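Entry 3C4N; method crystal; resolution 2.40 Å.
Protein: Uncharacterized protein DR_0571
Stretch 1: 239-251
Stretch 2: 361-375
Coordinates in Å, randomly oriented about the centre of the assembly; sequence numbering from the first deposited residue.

Stretch 1 239-251: LVEQGLGLHTRHG
Stretch 2, residues 361-375: PQAEELAPGLHLLLG

A helix that ends against a β-hairpin often packs through its last turn and the segment that follows, and residues 239-251 and 361-375 of DR_0571 illustrate the principle. The hairpin pairs Gln362 with Leu374 (Gln362 N donates to Leu374 O at 3.0 Å, and Leu374 N to Gln362 O at 2.9 Å) and Glu364 with Leu372, where Leu372 N donates to Glu364 O at 2.8 Å. The chain turns a corner at Leu366, and a type II turn from Ala367 to Leu370 brings it back, with Gly369 at phi 73°; Gly369 N is held by Glu365 OE2 at 2.8 Å. Leu370, Leu372 and Leu374 point toward stretch 1, whereas His371, between the first two, points away, as strand alternation requires.

Along stretch 1, the helix that began earlier runs through Leu244. Val240 (chi1 m) is the first residue in contact: its CG2 lies 4.2 Å from Leu366 CD1, and its CA is 8.4 Å from Leu372 CA. One turn later, Leu244 (m, t) places CD1 3.4 Å from CD2 of Leu370 (t, p). The helix then closes: Leu244 N and Leu246 N both reach Val240 O, at 2.9 and 3.3 Å, while Gly245 N reaches Glu241 O at 2.9 Å. Gly245 leaves helical geometry with phi/psi 63/23, a positive phi that favours glycine.

Beyond this break the chain is largely extended, apart from Arg249 (-102/1). Leu246 (phi/psi -89/109, rotamer m, t) comes within 7.3 Å of Leu366, CA to CA, and its CD1 lies 3.3 Å from Leu370 CD2 and 4.0 Å from CB of Leu366 (m, t). One methyl thus touches the residue before the turn and the last residue of it. His247 points away from stretch 2 and turns back to its own helix, ND1 donating to Glu241 OE1 at 2.7 Å. Thr248 (-141/169, chi1 p) points toward the hairpin again, with CG2 3.9 Å from Leu366 CD1 and 4.3 Å from Leu372 CD2.

Arg249 makes no contact with stretch 2, but His250 (-61/148, chi1 m) has the largest covered area of the contact, 84 Å² of its surface. Leu374 CD2 sits 3.5 Å from the His250 ring centroid and 8° off the normal, a CH-π contact over one face. Both chi angles of Leu374 lie between wells (-99°, 34°). Glu364 (p, t) brings its carboxylate to the ring edge. The imidazole is probably turned over in the model, so its polar partners remain open. Gly251 enters a strand, out of reach of stretch 2.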

# COMPACT_ATOMS: atom_id res chain seq x y z
N LEU A 239 23.81 -0.60 0.18
CA LEU A 239 23.00 -0.46 1.38
C LEU A 239 23.70 -1.07 2.59
O LEU A 239 23.91 -0.39 3.60
CB LEU A 239 21.66 -1.15 1.19
CG LEU A 239 20.70 -0.94 2.37
CD1 LEU A 239 20.27 0.53 2.40
CD2 LEU A 239 19.48 -1.83 2.21
N VAL A 240 24.05 -2.35 2.48
CA VAL A 240 24.71 -3.08 3.56
C VAL A 240 26.14 -2.60 3.82
O VAL A 240 26.65 -2.74 4.93
CB VAL A 240 24.75 -4.58 3.26
CG1 VAL A 240 23.35 -5.10 3.06
CG2 VAL A 240 25.61 -4.83 2.04
N GLU A 241 26.77 -2.05 2.80
CA GLU A 241 28.13 -1.55 2.92
C GLU A 241 28.16 -0.27 3.74
O GLU A 241 28.85 -0.19 4.74
CB GLU A 241 28.71 -1.30 1.53
CG GLU A 241 29.99 -0.47 1.51
CD GLU A 241 31.17 -1.19 2.14
OE1 GLU A 241 31.40 -2.36 1.78
OE2 GLU A 241 31.87 -0.57 2.98
N GLN A 242 27.38 0.72 3.33
CA GLN A 242 27.37 1.99 4.03
C GLN A 242 26.64 1.92 5.37
O GLN A 242 26.82 2.78 6.23
CB GLN A 242 26.77 3.07 3.13
CG GLN A 242 27.38 3.09 1.72
CD GLN A 242 26.69 4.07 0.77
OE1 GLN A 242 26.81 3.96 -0.46
NE2 GLN A 242 25.97 5.03 1.33
N GLY A 243 25.83 0.88 5.55
CA GLY A 243 25.08 0.74 6.79
C GLY A 243 25.70 -0.16 7.84
O GLY A 243 25.62 0.13 9.03
N LEU A 244 26.33 -1.25 7.40
CA LEU A 244 26.94 -2.21 8.32
C LEU A 244 28.40 -2.58 8.00
O LEU A 244 28.95 -3.49 8.61
CB LEU A 244 26.09 -3.49 8.36
CG LEU A 244 24.67 -3.36 8.95
CD1 LEU A 244 23.79 -4.51 8.49
CD2 LEU A 244 24.77 -3.33 10.46
N GLY A 245 29.01 -1.89 7.05
CA GLY A 245 30.39 -2.20 6.71
C GLY A 245 30.60 -3.60 6.16
O GLY A 245 31.70 -4.15 6.21
N LEU A 246 29.53 -4.18 5.62
CA LEU A 246 29.59 -5.52 5.05
C LEU A 246 29.98 -5.49 3.58
O LEU A 246 29.19 -5.07 2.72
CB LEU A 246 28.23 -6.21 5.21
CG LEU A 246 27.70 -6.30 6.66
CD1 LEU A 246 26.35 -6.98 6.68
CD2 LEU A 246 28.70 -7.06 7.52
N HIS A 247 31.20 -5.94 3.29
CA HIS A 247 31.73 -5.96 1.93
C HIS A 247 31.24 -7.15 1.11
O HIS A 247 31.09 -8.25 1.63
CB HIS A 247 33.26 -5.99 1.98
CG HIS A 247 33.85 -4.92 2.85
ND1 HIS A 247 33.65 -3.58 2.60
CD2 HIS A 247 34.62 -4.99 3.96
CE1 HIS A 247 34.28 -2.87 3.53
NE2 HIS A 247 34.87 -3.70 4.36
N THR A 248 30.99 -6.92 -0.18
CA THR A 248 30.57 -7.98 -1.09
C THR A 248 31.27 -7.73 -2.43
O THR A 248 31.85 -6.66 -2.64
CB THR A 248 29.03 -8.02 -1.32
OG1 THR A 248 28.59 -6.77 -1.90
CG2 THR A 248 28.29 -8.28 -0.01
N ARG A 249 31.20 -8.71 -3.32
CA ARG A 249 31.83 -8.59 -4.63
C ARG A 249 30.81 -8.26 -5.71
O ARG A 249 31.15 -8.12 -6.89
CB ARG A 249 32.55 -9.90 -4.97
CG ARG A 249 33.19 -10.60 -3.77
CD ARG A 249 34.43 -11.41 -4.16
NE ARG A 249 35.52 -10.50 -4.43
CZ ARG A 249 36.62 -10.39 -3.69
NH1 ARG A 249 36.82 -11.15 -2.62
NH2 ARG A 249 37.51 -9.46 -3.99
N HIS A 250 29.55 -8.11 -5.32
CA HIS A 250 28.49 -7.82 -6.29
C HIS A 250 28.66 -6.50 -7.05
O HIS A 250 29.20 -5.52 -6.53
CB HIS A 250 27.14 -7.84 -5.58
CG HIS A 250 26.91 -9.07 -4.78
ND1 HIS A 250 26.59 -9.03 -3.44
CD2 HIS A 250 26.99 -10.38 -5.11
CE1 HIS A 250 26.47 -10.26 -2.98
NE2 HIS A 250 26.71 -11.10 -3.97
N GLY A 251 28.19 -6.48 -8.29
CA GLY A 251 28.32 -5.29 -9.09
C GLY A 251 27.00 -4.83 -9.64
O GLY A 251 25.95 -5.43 -9.37
N PRO A 361 19.96 -15.33 -10.07
CA PRO A 361 19.40 -14.75 -8.84
C PRO A 361 19.97 -15.56 -7.68
O PRO A 361 20.27 -16.75 -7.83
CB PRO A 361 17.90 -14.97 -9.02
CG PRO A 361 17.72 -14.86 -10.51
CD PRO A 361 18.88 -15.67 -11.02
N GLN A 362 20.11 -14.94 -6.52
CA GLN A 362 20.67 -15.63 -5.36
C GLN A 362 20.35 -14.90 -4.06
O GLN A 362 19.91 -13.76 -4.06
CB GLN A 362 22.19 -15.74 -5.50
CG GLN A 362 22.91 -14.37 -5.55
CD GLN A 362 24.41 -14.44 -5.30
OE1 GLN A 362 25.17 -14.97 -6.13
NE2 GLN A 362 24.84 -13.91 -4.16
N ALA A 363 20.61 -15.57 -2.95
CA ALA A 363 20.40 -14.98 -1.65
C ALA A 363 21.56 -15.43 -0.75
O ALA A 363 22.23 -16.42 -1.02
CB ALA A 363 19.07 -15.44 -1.08
N GLU A 364 21.80 -14.69 0.33
CA GLU A 364 22.86 -15.07 1.22
C GLU A 364 22.65 -14.36 2.55
O GLU A 364 22.08 -13.28 2.61
CB GLU A 364 24.21 -14.70 0.60
CG GLU A 364 24.48 -13.21 0.53
CD GLU A 364 25.66 -12.87 -0.37
OE1 GLU A 364 26.76 -13.47 -0.19
OE2 GLU A 364 25.49 -12.00 -1.25
N GLU A 365 23.10 -14.98 3.64
CA GLU A 365 22.96 -14.36 4.94
C GLU A 365 24.34 -13.79 5.28
O GLU A 365 25.25 -14.52 5.67
CB GLU A 365 22.51 -15.40 5.98
CG GLU A 365 22.01 -14.79 7.29
CD GLU A 365 21.65 -15.82 8.37
OE1 GLU A 365 22.17 -16.97 8.31
OE2 GLU A 365 20.85 -15.48 9.28
N LEU A 366 24.48 -12.47 5.11
CA LEU A 366 25.72 -11.75 5.36
C LEU A 366 26.02 -11.56 6.84
O LEU A 366 27.10 -11.10 7.21
CB LEU A 366 25.69 -10.39 4.67
CG LEU A 366 25.53 -10.41 3.15
CD1 LEU A 366 25.46 -8.97 2.60
CD2 LEU A 366 26.69 -11.16 2.56
N ALA A 367 25.06 -11.90 7.68
CA ALA A 367 25.20 -11.78 9.11
C ALA A 367 23.94 -12.35 9.73
O ALA A 367 22.92 -12.48 9.06
CB ALA A 367 25.36 -10.32 9.50
N PRO A 368 24.00 -12.70 11.01
CA PRO A 368 22.83 -13.26 11.67
C PRO A 368 21.55 -12.46 11.39
O PRO A 368 21.47 -11.27 11.70
CB PRO A 368 23.24 -13.24 13.14
CG PRO A 368 24.71 -13.58 13.06
CD PRO A 368 25.16 -12.66 11.93
N GLY A 369 20.57 -13.13 10.80
CA GLY A 369 19.30 -12.50 10.49
C GLY A 369 19.30 -11.50 9.34
O GLY A 369 18.26 -10.91 9.04
N LEU A 370 20.45 -11.32 8.70
CA LEU A 370 20.59 -10.38 7.59
C LEU A 370 20.79 -11.09 6.25
O LEU A 370 21.81 -11.76 6.04
CB LEU A 370 21.75 -9.42 7.84
CG LEU A 370 21.88 -8.30 6.81
CD1 LEU A 370 20.67 -7.37 6.95
CD2 LEU A 370 23.16 -7.52 7.04
N HIS A 371 19.84 -10.93 5.33
CA HIS A 371 19.91 -11.56 4.01
C HIS A 371 19.95 -10.57 2.87
O HIS A 371 19.24 -9.56 2.89
CB HIS A 371 18.73 -12.49 3.78
CG HIS A 371 18.64 -13.59 4.79
ND1 HIS A 371 17.95 -13.45 5.97
CD2 HIS A 371 19.19 -14.83 4.81
CE1 HIS A 371 18.09 -14.56 6.69
NE2 HIS A 371 18.84 -15.40 6.01
N LEU A 372 20.77 -10.86 1.87
CA LEU A 372 20.87 -10.01 0.69
C LEU A 372 20.29 -10.78 -0.50
O LEU A 372 20.86 -11.78 -0.94
CB LEU A 372 22.33 -9.63 0.43
CG LEU A 372 22.63 -8.93 -0.90
CD1 LEU A 372 21.90 -7.60 -0.99
CD2 LEU A 372 24.13 -8.70 -1.01
N LEU A 373 19.15 -10.30 -1.00
CA LEU A 373 18.44 -10.91 -2.13
C LEU A 373 18.81 -10.22 -3.42
O LEU A 373 18.64 -9.01 -3.55
CB LEU A 373 16.93 -10.79 -1.91
CG LEU A 373 15.93 -11.37 -2.92
CD1 LEU A 373 16.29 -12.82 -3.22
CD2 LEU A 373 14.51 -11.28 -2.36
N LEU A 374 19.30 -10.98 -4.38
CA LEU A 374 19.68 -10.43 -5.66
C LEU A 374 18.89 -11.12 -6.77
O LEU A 374 18.71 -12.34 -6.75
CB LEU A 374 21.18 -10.61 -5.89
CG LEU A 374 22.13 -9.44 -5.61
CD1 LEU A 374 21.64 -8.62 -4.45
CD2 LEU A 374 23.54 -9.96 -5.35
N GLY A 375 18.43 -10.31 -7.72
CA GLY A 375 17.69 -10.79 -8.87
C GLY A 375 18.68 -10.87 -10.02
O GLY A 375 19.34 -11.89 -10.18